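Long-range contacts in IroE protein (Escherichia coli, PDB 2GZS), which hydrolyses the trilactone siderophore enterobactin and its C-glucosylated forms, preferring the iron-free compounds and usually cutting the ring once to give linear trimers: residues His26-Thr31 / Gly78-Leu83; Pro34-Pro39 / Lys69-Ile74; Asn118-Leu123 / Gly152-Asp157; Ala171-Gly176 / Ile201-Ala206. All blocks are in the same frame, centred on the assembly; numbering follows the deposited sequence.

Contact 1 of 4, residues His26-Thr31 / Gly78-Leu83; sequences HYRVWT and GYQTNL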
loop_
_atom_site.group_PDB
_atom_site.type_symbol
_atom_site.label_atom_id
_atom_site.label_comp_id
_atom_site.label_asym_id
_atom_site.label_seq_id
_atom_site.Cartn_x
_atom_site.Cartn_y
_atom_site.Cartn_z
ATOM N N HIS A 26 11.385 -6.790 12.532
ATOM C CA HIS A 26 12.475 -5.829 12.272
ATOM C C HIS A 26 12.314 -5.311 10.844
ATOM O O HIS A 26 12.354 -6.148 9.935
ATOM C CB HIS A 26 13.828 -6.542 12.457
ATOM C CG HIS A 26 13.893 -7.204 13.825
ATOM N ND1 HIS A 26 14.014 -6.400 14.947
ATOM C CD2 HIS A 26 13.762 -8.469 14.231
ATOM C CE1 HIS A 26 14.009 -7.210 16.010
ATOM N NE2 HIS A 26 13.860 -8.450 15.596
ATOM N N TYR A 27 12.099 -4.012 10.706
ATOM C CA TYR A 27 11.710 -3.384 9.436
ATOM C C TYR A 27 12.935 -2.809 8.726
ATOM O O TYR A 27 13.842 -2.282 9.363
ATOM C CB TYR A 27 10.636 -2.276 9.636
ATOM C CG TYR A 27 9.428 -2.920 10.330
ATOM C CD1 TYR A 27 8.384 -3.464 9.633
ATOM C CD2 TYR A 27 9.422 -2.959 11.721
ATOM C CE1 TYR A 27 7.266 -4.067 10.237
ATOM C CE2 TYR A 27 8.332 -3.565 12.357
ATOM C CZ TYR A 27 7.299 -4.090 11.636
ATOM O OH TYR A 27 6.223 -4.696 12.268
ATOM N N ARG A 28 12.896 -2.893 7.402
ATOM C CA ARG A 28 13.926 -2.241 6.551
ATOM C C ARG A 28 13.182 -1.358 5.598
ATOM O O ARG A 28 12.319 -1.897 4.891
ATOM C CB ARG A 28 14.727 -3.304 5.810
ATOM C CG ARG A 28 15.861 -2.699 4.926
ATOM C CD ARG A 28 16.714 -3.859 4.448
ATOM N NE ARG A 28 17.478 -4.662 5.397
ATOM C CZ ARG A 28 17.779 -5.943 5.132
ATOM N NH1 ARG A 28 17.359 -6.478 3.983
ATOM N NH2 ARG A 28 18.478 -6.617 6.037
ATOM N N VAL A 29 13.345 -0.026 5.646
ATOM C CA VAL A 29 12.478 0.894 4.921
ATOM C C VAL A 29 13.364 1.658 3.925
ATOM O O VAL A 29 14.342 2.310 4.337
ATOM C CB VAL A 29 11.756 1.866 5.859
ATOM C CG1 VAL A 29 10.921 2.883 5.065
ATOM C CG2 VAL A 29 10.930 1.013 6.834
ATOM N N TRP A 30 13.006 1.542 2.656
ATOM C CA TRP A 30 13.745 2.267 1.622
ATOM C C TRP A 30 12.918 3.479 1.205
ATOM O O TRP A 30 11.697 3.416 0.968
ATOM C CB TRP A 30 14.007 1.440 0.380
ATOM C CG TRP A 30 14.923 0.292 0.556
ATOM C CD1 TRP A 30 16.276 0.323 0.304
ATOM C CD2 TRP A 30 14.629 -1.047 0.994
ATOM N NE1 TRP A 30 16.820 -0.921 0.566
ATOM C CE2 TRP A 30 15.816 -1.771 0.994
ATOM C CE3 TRP A 30 13.406 -1.654 1.392
ATOM C CZ2 TRP A 30 15.870 -3.098 1.363
ATOM C CZ3 TRP A 30 13.473 -3.000 1.771
ATOM C CH2 TRP A 30 14.683 -3.699 1.764
ATOM N N THR A 31 13.579 4.630 1.127
ATOM C CA THR A 31 12.965 5.841 0.613
ATOM C C THR A 31 13.616 6.216 -0.719
ATOM O O THR A 31 14.849 6.403 -0.751
ATOM C CB THR A 31 13.052 6.999 1.616
ATOM O OG1 THR A 31 12.413 6.590 2.843
ATOM C CG2 THR A 31 12.247 8.201 1.148
ATOM N N GLY A 78 9.697 -2.733 4.171
ATOM C CA GLY A 78 10.029 -4.141 4.145
ATOM C C GLY A 78 10.562 -4.639 5.482
ATOM O O GLY A 78 10.309 -3.963 6.493
ATOM N N TYR A 79 11.249 -5.737 5.422
ATOM C CA TYR A 79 11.739 -6.425 6.603
ATOM C C TYR A 79 13.211 -6.673 6.522
ATOM O O TYR A 79 13.732 -6.683 5.377
ATOM C CB TYR A 79 10.987 -7.766 6.780
ATOM C CG TYR A 79 9.534 -7.551 7.147
ATOM C CD1 TYR A 79 9.151 -7.310 8.471
ATOM C CD2 TYR A 79 8.496 -7.577 6.190
ATOM C CE1 TYR A 79 7.798 -7.127 8.805
ATOM C CE2 TYR A 79 7.142 -7.379 6.485
ATOM C CZ TYR A 79 6.818 -7.154 7.845
ATOM O OH TYR A 79 5.481 -6.937 8.127
ATOM N N GLN A 80 13.869 -6.905 7.653
ATOM C CA GLN A 80 15.311 -7.199 7.618
ATOM C C GLN A 80 15.500 -8.671 7.291
ATOM O O GLN A 80 15.667 -9.556 8.162
ATOM C CB GLN A 80 15.864 -6.795 8.996
ATOM C CG GLN A 80 15.837 -5.275 9.192
ATOM C CD GLN A 80 16.301 -4.851 10.588
ATOM O OE1 GLN A 80 17.188 -5.539 11.120
ATOM N NE2 GLN A 80 15.727 -3.785 11.143
ATOM N N THR A 81 15.464 -8.951 5.998
ATOM C CA THR A 81 15.548 -10.335 5.498
ATOM C C THR A 81 16.186 -10.318 4.133
ATOM O O THR A 81 16.171 -9.316 3.421
ATOM C CB THR A 81 14.183 -10.994 5.375
ATOM O OG1 THR A 81 14.363 -12.317 4.807
ATOM C CG2 THR A 81 13.308 -10.191 4.407
ATOM N N ASN A 82 16.763 -11.455 3.747
ATOM C CA ASN A 82 17.324 -11.479 2.392
ATOM C C ASN A 82 16.346 -12.129 1.417
ATOM O O ASN A 82 16.672 -12.353 0.255
ATOM C CB ASN A 82 18.629 -12.277 2.339
ATOM C CG ASN A 82 19.770 -11.573 3.060
ATOM O OD1 ASN A 82 20.264 -10.542 2.593
ATOM N ND2 ASN A 82 20.168 -12.120 4.197
ATOM N N LEU A 83 15.150 -12.484 1.860
ATOM C CA LEU A 83 14.135 -13.005 0.959
ATOM C C LEU A 83 13.160 -11.910 0.558
ATOM O O LEU A 83 13.107 -10.832 1.164
ATOM C CB LEU A 83 13.400 -14.103 1.737
ATOM C CG LEU A 83 14.391 -15.161 2.275
ATOM C CD1 LEU A 83 13.647 -15.997 3.297
ATOM C CD2 LEU A 83 14.980 -15.996 1.163
#
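Arg28 and Gly78 form the antiparallel hydrogen-bonded pair where strand 26-34 meets the end of strand 73-79. Arg28 N donates to Gly78 O at 2.9 Å, and Gly78 N donates to Arg28 O at 2.8 Å. Tyr27 and Tyr79 follow as a non-hydrogen-bonded pair. Gln80 N then reaches His26 O at 2.8 Å. The chain turns away here, with Gln80 at the centre of an inverse gamma turn. Gln80 NE2 donates to Tyr27 O at 3.0 Å in a nearly straight bond (169°). Tyr27 O lies in the amide plane of Gln80, while NE2 sits above the carbonyl plane of Tyr27. The strands belong to the antiparallel side of the mixed sheet of the alpha/beta-hydrolase fold. On the sheet face that helix 117-132 covers, the rings of Tyr27 and Tyr79 lie side by side and point the same way. Their CE1 atoms are 3.4 Å apart, and the planes differ by 35°. Both hydroxyls bond to Asp93 OD2, which fixes the ends of the rings together. On the other face, Arg28 CG is anti to the backbone N (chi1 -178°) and rests over the rim of the Trp30 indole. Tyr79 O and Gln80 CA lie over one face of the Arg28 guanidinium, toward the rim, and NH1 makes a weak bond to Thr81 O at 3.1 Å. Gly78 has no side chain, and the indole edge approaches it, with Trp30 CZ3 4.3 Å from Gly78 CA.

Contact 2 of 4, residues Pro34-Pro39 / Lys69-Ile74; sequences PNTTAP and KTPPVI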
loop_
_atom_site.group_PDB
_atom_site.type_symbol
_atom_site.label_atom_id
_atom_site.label_comp_id
_atom_site.label_asym_id
_atom_site.label_seq_id
_atom_site.Cartn_x
_atom_site.Cartn_y
_atom_site.Cartn_z
ATOM N N PRO A 34 12.804 11.350 -6.037
ATOM C CA PRO A 34 13.116 11.704 -7.435
ATOM C C PRO A 34 14.314 12.670 -7.502
ATOM O O PRO A 34 14.505 13.487 -6.614
ATOM C CB PRO A 34 11.861 12.391 -7.906
ATOM C CG PRO A 34 10.754 11.853 -7.002
ATOM C CD PRO A 34 11.423 11.753 -5.655
ATOM N N ASN A 35 15.090 12.500 -8.564
ATOM C CA ASN A 35 16.183 13.458 -8.804
ATOM C C ASN A 35 15.706 14.632 -9.596
ATOM O O ASN A 35 16.484 15.572 -9.765
ATOM C CB ASN A 35 17.306 12.735 -9.553
ATOM C CG ASN A 35 18.104 11.853 -8.646
ATOM O OD1 ASN A 35 17.866 11.824 -7.419
ATOM N ND2 ASN A 35 19.101 11.137 -9.150
ATOM N N THR A 36 14.506 14.581 -10.137
ATOM C CA THR A 36 13.927 15.785 -10.767
ATOM C C THR A 36 13.247 16.571 -9.661
ATOM O O THR A 36 12.776 16.087 -8.613
ATOM C CB THR A 36 13.083 15.336 -11.946
ATOM O OG1 THR A 36 12.068 14.400 -11.589
ATOM C CG2 THR A 36 13.977 14.475 -12.866
ATOM N N THR A 37 13.221 17.879 -9.838
ATOM C CA THR A 37 12.754 18.808 -8.790
ATOM C C THR A 37 11.259 18.660 -8.492
ATOM O O THR A 37 10.474 18.389 -9.393
ATOM C CB THR A 37 13.168 20.220 -9.241
ATOM O OG1 THR A 37 14.617 20.259 -9.210
ATOM C CG2 THR A 37 12.678 21.318 -8.318
ATOM N N ALA A 38 10.861 18.762 -7.250
ATOM C CA ALA A 38 9.462 18.554 -6.832
ATOM C C ALA A 38 8.592 19.703 -7.279
ATOM O O ALA A 38 9.131 20.810 -7.323
ATOM C CB ALA A 38 9.385 18.495 -5.319
ATOM N N PRO A 39 7.323 19.476 -7.557
ATOM C CA PRO A 39 6.442 20.633 -7.806
ATOM C C PRO A 39 6.436 21.529 -6.581
ATOM O O PRO A 39 6.786 21.103 -5.481
ATOM C CB PRO A 39 5.079 19.998 -7.997
ATOM C CG PRO A 39 5.276 18.533 -8.083
ATOM C CD PRO A 39 6.646 18.182 -7.614
ATOM N N LYS A 69 5.743 12.412 -15.665
ATOM C CA LYS A 69 4.663 13.149 -15.054
ATOM C C LYS A 69 5.183 13.730 -13.756
ATOM O O LYS A 69 6.227 14.410 -13.824
ATOM C CB LYS A 69 3.420 12.240 -14.898
ATOM C CG LYS A 69 2.815 12.061 -16.302
ATOM C CD LYS A 69 2.264 10.671 -16.557
ATOM C CE LYS A 69 1.329 10.603 -17.755
ATOM N NZ LYS A 69 1.742 9.757 -18.909
ATOM N N THR A 70 4.571 13.529 -12.626
ATOM C CA THR A 70 5.052 14.014 -11.339
ATOM C C THR A 70 5.620 12.859 -10.513
ATOM O O THR A 70 4.836 12.228 -9.804
ATOM C CB THR A 70 3.889 14.674 -10.586
ATOM O OG1 THR A 70 3.373 15.737 -11.425
ATOM C CG2 THR A 70 4.342 15.364 -9.310
ATOM N N PRO A 71 6.876 12.501 -10.590
ATOM C CA PRO A 71 7.381 11.279 -9.933
ATOM C C PRO A 71 7.187 11.416 -8.442
ATOM O O PRO A 71 7.421 12.431 -7.783
ATOM C CB PRO A 71 8.856 11.151 -10.353
ATOM C CG PRO A 71 9.241 12.562 -10.686
ATOM C CD PRO A 71 7.997 13.175 -11.320
ATOM N N PRO A 72 6.706 10.304 -7.836
ATOM C CA PRO A 72 6.508 10.333 -6.386
ATOM C C PRO A 72 7.731 9.923 -5.585
ATOM O O PRO A 72 8.560 9.161 -6.090
ATOM C CB PRO A 72 5.391 9.236 -6.210
ATOM C CG PRO A 72 5.771 8.247 -7.277
ATOM C CD PRO A 72 6.222 9.049 -8.465
ATOM N N VAL A 73 7.744 10.358 -4.322
ATOM C CA VAL A 73 8.568 9.646 -3.346
ATOM C C VAL A 73 7.993 8.226 -3.097
ATOM O O VAL A 73 6.754 8.124 -2.994
ATOM C CB VAL A 73 8.679 10.426 -2.043
ATOM C CG1 VAL A 73 9.401 9.738 -0.908
ATOM C CG2 VAL A 73 9.434 11.775 -2.344
ATOM N N ILE A 74 8.885 7.262 -3.057
ATOM C CA ILE A 74 8.421 5.865 -2.876
ATOM C C ILE A 74 8.985 5.402 -1.548
ATOM O O ILE A 74 10.207 5.458 -1.302
ATOM C CB ILE A 74 8.968 5.000 -4.001
ATOM C CG1 ILE A 74 8.655 5.590 -5.394
ATOM C CG2 ILE A 74 8.459 3.593 -3.816
ATOM C CD1 ILE A 74 9.142 4.681 -6.508
#
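The rings of Pro34 and Pro71 meet through their rim carbons, with Pro34 CB 3.8 Å from Pro71 CG. Pro34 CG fits against two backbone carbonyls, 3.5 Å from Pro71 O and 3.6 Å from Pro72 O. Pro34 CD reaches Val73 CG2 at 3.9 Å, and these two side chains cross at about a right angle. An alanine in place of Pro34 loses CG and CD and would probably open a gap beside Val73 CG2 and the two carbonyl oxygens. Thr36 OG1 sits between its own backbone N and carbonyl carbon (chi1 56°), which brings it 3.5 Å from Pro71 CG. Farther along, Pro39 CG meets Thr70 CG2 at 3.5 Å. The two segments touch by van der Waals contact, without polar bonds between them. Pro34 ends strand 26-34 and Val73 begins strand 73-79, so the contact lies at the ends of two neighbouring inner strands of the alpha/beta-hydrolase sheet. Tyr11 of strand 11-19 touches Pro34 and Pro71 and bonds through OH to Pro72 O, while Tyr43 of strand 43-48 touches Pro34 and bonds to Thr36 O. Pro72 packs on Leu259 and Ile262 of helix 247-262.

Contact 3 of 4, residues Asn118-Leu123 / Gly152-Asp157; sequences NNFRQL and GLFVLD
Asp157 OD2 takes two bonds from Arg121, one from NH2 at 2.9 Å and one from NH1 at 3.0 Å. Together they make an end-on salt bridge to a single oxygen. OD2 lies in the guanidinium plane, but both nitrogens reach it from the same face of the carboxylate, above its plane. Ser117 OG is a further hydrogen-bond partner of OD2. Asp157 OD1 has a salt bridge to Arg185 and accepts from a water at 2.7 Å, which also donates to Asn118 OD1. Two arginines at one carboxylate would probably favour its ionised form. Arg121 NH2 has a second partner in Ser158 OG. Asp157 O lies over one face of the guanidinium, toward the rim.

The helical segments 118-123 and 152-157 cross at -76°, with their axes 11.0 Å apart at closest approach. Long side chains fill that distance. They belong to helices 117-132 and 150-161. In this alpha/beta hydrolase, helix 150-161 directly follows the active-site Ser149, at what is consistent with a nucleophile elbow. Phe120 and Phe154 form a T-shaped (edge-to-face) pair with planes at 61°. The Phe120 edge points to the Phe154 face near its rim, and Phe120 CD2 lies 3.5 Å from Phe154 CE1. Arg121 flanks the same ring: its CB is 3.9 Å from Phe154 CZ, and its NH2 is 3.6 Å from Phe154 CE1. A leucine in place of Arg121 would probably leave Asp157 OD2 without its charged mate and Phe154 CE1 without its neighbour NH2. Tyr94 meets the Phe120 ring from outside the two helices.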
loop_
_atom_site.group_PDB
_atom_site.type_symbol
_atom_site.label_atom_id
_atom_site.label_comp_id
_atom_site.label_asym_id
_atom_site.label_seq_id
_atom_site.Cartn_x
_atom_site.Cartn_y
_atom_site.Cartn_z
ATOM N N ASN A 118 -3.470 -2.991 13.702
ATOM C CA ASN A 118 -3.518 -1.659 14.343
ATOM C C ASN A 118 -2.175 -1.307 14.900
ATOM O O ASN A 118 -1.794 -0.104 14.822
ATOM C CB ASN A 118 -4.585 -1.695 15.416
ATOM C CG ASN A 118 -5.993 -1.754 14.905
ATOM O OD1 ASN A 118 -6.308 -1.487 13.750
ATOM N ND2 ASN A 118 -6.932 -2.055 15.812
ATOM N N ASN A 119 -1.418 -2.254 15.432
ATOM C CA ASN A 119 -0.089 -1.872 15.961
ATOM C C ASN A 119 0.860 -1.537 14.827
ATOM O O ASN A 119 1.696 -0.647 15.016
ATOM C CB ASN A 119 0.530 -3.013 16.773
ATOM C CG ASN A 119 -0.320 -3.554 17.915
ATOM O OD1 ASN A 119 -0.620 -4.741 17.914
ATOM N ND2 ASN A 119 -0.667 -2.715 18.852
ATOM N N PHE A 120 0.712 -2.223 13.677
ATOM C CA PHE A 120 1.600 -1.899 12.539
ATOM C C PHE A 120 1.195 -0.518 12.012
ATOM O O PHE A 120 2.120 0.258 11.667
ATOM C CB PHE A 120 1.455 -2.989 11.484
ATOM C CG PHE A 120 2.286 -2.670 10.222
ATOM C CD1 PHE A 120 3.662 -2.509 10.295
ATOM C CD2 PHE A 120 1.613 -2.531 9.005
ATOM C CE1 PHE A 120 4.397 -2.224 9.130
ATOM C CE2 PHE A 120 2.364 -2.201 7.872
ATOM C CZ PHE A 120 3.740 -2.021 7.925
ATOM N N ARG A 121 -0.068 -0.182 11.942
ATOM C CA ARG A 121 -0.477 1.154 11.484
ATOM C C ARG A 121 0.080 2.195 12.454
ATOM O O ARG A 121 0.490 3.253 11.966
ATOM C CB ARG A 121 -1.983 1.249 11.332
ATOM C CG ARG A 121 -2.368 2.607 10.678
ATOM C CD ARG A 121 -3.760 2.538 10.004
ATOM N NE ARG A 121 -4.620 1.735 10.810
ATOM C CZ ARG A 121 -5.106 0.496 10.622
ATOM N NH1 ARG A 121 -5.859 0.066 11.636
ATOM N NH2 ARG A 121 -4.900 -0.288 9.579
ATOM N N GLN A 122 0.079 1.968 13.772
ATOM C CA GLN A 122 0.650 2.992 14.674
ATOM C C GLN A 122 2.107 3.129 14.381
ATOM O O GLN A 122 2.651 4.252 14.353
ATOM C CB GLN A 122 0.416 2.476 16.119
ATOM C CG GLN A 122 1.234 3.245 17.157
ATOM C CD GLN A 122 0.358 3.965 18.170
ATOM O OE1 GLN A 122 0.822 4.924 18.805
ATOM N NE2 GLN A 122 -0.865 3.428 18.250
ATOM N N LEU A 123 2.859 2.077 14.165
ATOM C CA LEU A 123 4.268 2.143 13.829
ATOM C C LEU A 123 4.424 2.978 12.549
ATOM O O LEU A 123 5.272 3.891 12.409
ATOM C CB LEU A 123 4.855 0.746 13.591
ATOM C CG LEU A 123 6.184 0.719 12.858
ATOM C CD1 LEU A 123 7.279 1.260 13.773
ATOM C CD2 LEU A 123 6.570 -0.697 12.430
ATOM N N GLY A 152 -3.321 -6.038 0.837
ATOM C CA GLY A 152 -4.556 -5.405 0.391
ATOM C C GLY A 152 -5.592 -5.324 1.518
ATOM O O GLY A 152 -6.358 -4.349 1.608
ATOM N N LEU A 153 -5.590 -6.354 2.398
ATOM C CA LEU A 153 -6.444 -6.265 3.579
ATOM C C LEU A 153 -6.026 -5.095 4.501
ATOM O O LEU A 153 -6.904 -4.368 5.007
ATOM C CB LEU A 153 -6.396 -7.547 4.457
ATOM C CG LEU A 153 -6.811 -8.787 3.641
ATOM C CD1 LEU A 153 -6.693 -10.020 4.556
ATOM C CD2 LEU A 153 -8.233 -8.617 3.107
ATOM N N PHE A 154 -4.715 -4.972 4.649
ATOM C CA PHE A 154 -4.204 -3.886 5.492
ATOM C C PHE A 154 -4.662 -2.541 4.939
ATOM O O PHE A 154 -5.022 -1.635 5.698
ATOM C CB PHE A 154 -2.663 -3.902 5.546
ATOM C CG PHE A 154 -2.162 -2.784 6.447
ATOM C CD1 PHE A 154 -2.231 -2.888 7.832
ATOM C CD2 PHE A 154 -1.639 -1.620 5.877
ATOM C CE1 PHE A 154 -1.823 -1.816 8.629
ATOM C CE2 PHE A 154 -1.226 -0.529 6.658
ATOM C CZ PHE A 154 -1.303 -0.672 8.029
ATOM N N VAL A 155 -4.646 -2.398 3.584
ATOM C CA VAL A 155 -5.087 -1.097 3.037
ATOM C C VAL A 155 -6.532 -0.800 3.311
ATOM O O VAL A 155 -6.940 0.298 3.659
ATOM C CB VAL A 155 -4.815 -1.074 1.524
ATOM C CG1 VAL A 155 -5.378 0.163 0.824
ATOM C CG2 VAL A 155 -3.311 -1.119 1.273
ATOM N N LEU A 156 -7.416 -1.824 3.188
ATOM C CA LEU A 156 -8.854 -1.634 3.529
ATOM C C LEU A 156 -9.023 -1.272 5.009
ATOM O O LEU A 156 -9.782 -0.344 5.341
ATOM C CB LEU A 156 -9.669 -2.890 3.224
ATOM C CG LEU A 156 -9.803 -3.259 1.746
ATOM C CD1 LEU A 156 -10.570 -4.585 1.578
ATOM C CD2 LEU A 156 -10.462 -2.141 0.946
ATOM N N ASP A 157 -8.328 -1.974 5.869
ATOM C CA ASP A 157 -8.340 -1.741 7.311
ATOM C C ASP A 157 -7.940 -0.285 7.603
ATOM O O ASP A 157 -8.527 0.394 8.476
ATOM C CB ASP A 157 -7.479 -2.773 8.024
ATOM C CG ASP A 157 -7.550 -2.703 9.544
ATOM O OD1 ASP A 157 -8.702 -2.872 10.058
ATOM O OD2 ASP A 157 -6.562 -2.497 10.278
HETATM O O HOH W 1 -8.445 -3.520 12.704
#

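Contact 4 of 4, residues Ala171-Gly176 / Ile201-Ala206; sequences ASPSLG and IMEGSA. With DFP (diisopropyl phosphonate), chain B.
Glu203 turns a buried carboxylate onto Ser174 and is held there at both oxygens. Ser174 OG donates to Glu203 OE1 at 2.7 Å, and Ser174 N donates to the syn lone pair of Glu203 OE2 at 3.1 Å. The site lies where parallel strands 167-171 and 198-203 of the alpha/beta-hydrolase sheet run out into loops. Ala171 and Met202, here selenomethionine, form a parallel bridge with both side chains on one face, which helix 247-262 covers. Ser172 N then bonds to Met202 O at 2.8 Å, nearly along the C=O axis. Past this bond the chain makes a 3-10 turn at residues 173-175. Glu203 bends at chi2 (-81°), placing CD for its carboxylate to meet that turn. Ser174 OG lies between its own backbone N and carbonyl carbon (chi1 67°), on the side of the carboxylate. A water joins Ser172 OG, Glu203 OE1 and Gly204 N, so OE1 accepts from both the water and Ser174. The turn carries Leu175 into the ligand pocket, beside the active-site residues Ser149 and His247. Leu175 CD1 touches C1 of the bound diisopropyl phosphonate at 3.9 Å, and Leu175 O comes within 3.3 Å of its C2'.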
loop_
_atom_site.group_PDB
_atom_site.type_symbol
_atom_site.label_atom_id
_atom_site.label_comp_id
_atom_site.label_asym_id
_atom_site.label_seq_id
_atom_site.Cartn_x
_atom_site.Cartn_y
_atom_site.Cartn_z
ATOM N N ALA A 171 -4.797 -4.060 -3.328
ATOM C CA ALA A 171 -4.662 -5.045 -4.426
ATOM C C ALA A 171 -4.875 -6.488 -3.933
ATOM O O ALA A 171 -4.364 -6.858 -2.896
ATOM C CB ALA A 171 -3.282 -4.876 -5.038
ATOM N N SER A 172 -5.690 -7.213 -4.732
ATOM C CA SER A 172 -6.046 -8.617 -4.422
ATOM C C SER A 172 -6.537 -8.885 -2.986
ATOM O O SER A 172 -6.103 -9.918 -2.448
ATOM C CB SER A 172 -4.900 -9.566 -4.745
ATOM O OG SER A 172 -4.571 -9.379 -6.150
ATOM N N PRO A 173 -7.345 -8.024 -2.396
ATOM C CA PRO A 173 -7.822 -8.352 -1.032
ATOM C C PRO A 173 -8.760 -9.575 -1.098
ATOM O O PRO A 173 -8.911 -10.217 -0.022
ATOM C CB PRO A 173 -8.547 -7.081 -0.587
ATOM C CG PRO A 173 -9.017 -6.451 -1.870
ATOM C CD PRO A 173 -7.948 -6.748 -2.866
ATOM N N SER A 174 -9.311 -9.860 -2.242
ATOM C CA SER A 174 -10.233 -11.027 -2.384
ATOM C C SER A 174 -9.472 -12.298 -2.040
ATOM O O SER A 174 -10.168 -13.335 -1.812
ATOM C CB SER A 174 -10.811 -11.132 -3.797
ATOM O OG SER A 174 -9.761 -11.443 -4.701
ATOM N N LEU A 175 -8.172 -12.386 -1.966
ATOM C CA LEU A 175 -7.424 -13.586 -1.594
ATOM C C LEU A 175 -7.529 -13.905 -0.083
ATOM O O LEU A 175 -7.134 -15.024 0.316
ATOM C CB LEU A 175 -5.945 -13.443 -1.996
ATOM C CG LEU A 175 -5.744 -13.183 -3.494
ATOM C CD1 LEU A 175 -4.256 -13.007 -3.772
ATOM C CD2 LEU A 175 -6.365 -14.360 -4.272
ATOM N N GLY A 176 -7.971 -12.915 0.692
ATOM C CA GLY A 176 -7.978 -13.052 2.190
ATOM C C GLY A 176 -9.261 -13.653 2.730
ATOM O O GLY A 176 -10.365 -13.530 2.223
ATOM N N ILE A 201 -9.727 -0.255 -5.599
ATOM C CA ILE A 201 -9.643 -1.706 -5.458
ATOM C C ILE A 201 -9.100 -2.307 -6.749
ATOM O O ILE A 201 -9.541 -1.879 -7.831
ATOM C CB ILE A 201 -11.033 -2.306 -5.140
ATOM C CG1 ILE A 201 -11.584 -1.698 -3.837
ATOM C CG2 ILE A 201 -10.969 -3.813 -5.075
ATOM C CD1 ILE A 201 -13.000 -2.175 -3.521
HETATM N N MSE A 202 -8.125 -3.187 -6.637
HETATM C CA MSE A 202 -7.381 -3.673 -7.765
HETATM C C MSE A 202 -7.481 -5.189 -7.728
HETATM O O MSE A 202 -7.108 -5.793 -6.723
HETATM C CB MSE A 202 -5.917 -3.235 -7.706
HETATM C CG MSE A 202 -5.746 -1.709 -7.381
HETATM SE SE MSE A 202 -3.938 -1.111 -7.293
HETATM C CE MSE A 202 -3.808 -0.509 -9.100
ATOM N N GLU A 203 -7.985 -5.798 -8.807
ATOM C CA GLU A 203 -8.095 -7.250 -8.769
ATOM C C GLU A 203 -7.662 -7.810 -10.125
ATOM O O GLU A 203 -7.712 -7.085 -11.108
ATOM C CB GLU A 203 -9.553 -7.717 -8.498
ATOM C CG GLU A 203 -10.002 -7.430 -7.064
ATOM C CD GLU A 203 -9.520 -8.445 -6.060
ATOM O OE1 GLU A 203 -8.934 -9.512 -6.421
ATOM O OE2 GLU A 203 -9.732 -8.255 -4.826
ATOM N N GLY A 204 -7.208 -9.042 -10.172
ATOM C CA GLY A 204 -6.749 -9.589 -11.458
ATOM C C GLY A 204 -7.304 -11.010 -11.335
ATOM O O GLY A 204 -8.497 -10.998 -11.535
ATOM N N SER A 205 -6.361 -11.831 -10.951
ATOM C CA SER A 205 -6.568 -13.231 -10.607
ATOM C C SER A 205 -7.356 -13.809 -11.776
ATOM O O SER A 205 -6.638 -14.213 -12.689
ATOM C CB SER A 205 -7.224 -13.366 -9.243
ATOM O OG SER A 205 -6.355 -12.842 -8.238
ATOM N N ALA A 206 -8.667 -13.758 -11.683
ATOM C CA ALA A 206 -9.589 -14.118 -12.756
ATOM C C ALA A 206 -9.293 -13.301 -14.006
ATOM O O ALA A 206 -9.649 -12.137 -14.164
ATOM C CB ALA A 206 -11.023 -13.924 -12.298
HETATM C C1 DFP B . -1.018 -14.499 -2.190
HETATM C C2 DFP B . -0.671 -15.951 -1.849
HETATM C C3 DFP B . -0.236 -13.978 -3.386
HETATM C "C1'" DFP B . -3.131 -14.370 1.804
HETATM C "C2'" DFP B . -4.454 -13.688 1.609
HETATM C "C3'" DFP B . -3.414 -15.890 2.052
HETATM P P DFP B . -1.529 -13.131 0.077
HETATM O O1P DFP B . -0.592 -13.740 -1.014
HETATM O O2P DFP B . -2.406 -14.336 0.599
HETATM O O3P DFP B . -0.768 -12.435 1.194
HETATM O O HOH W 2 -6.633 -10.458 -7.585
#

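In the fold
From the N terminus, strand 26-34 opens the loop that contact 1 closes at 78-83. Contact 2 (34-39 with 69-74) lies wholly within that loop. Both use strand 73-79, Pro34 ends the first strand of contact 1, and Thr31 packs on Val73 between them. Contact 3 closes a separate loop from 118 to 157, and contact 4 closes another from 171 to 206. These follow in series, and no loops cross. Contacts 1, 2 and 4 reach the same sheet, while contact 3 joins two helices. It also touches contacts 1 and 4: Leu123 and Phe120 meet Tyr27, and Leu153 and Leu156 meet Pro173. Contact 2 lies across the chain's centre from contacts 3 and 4.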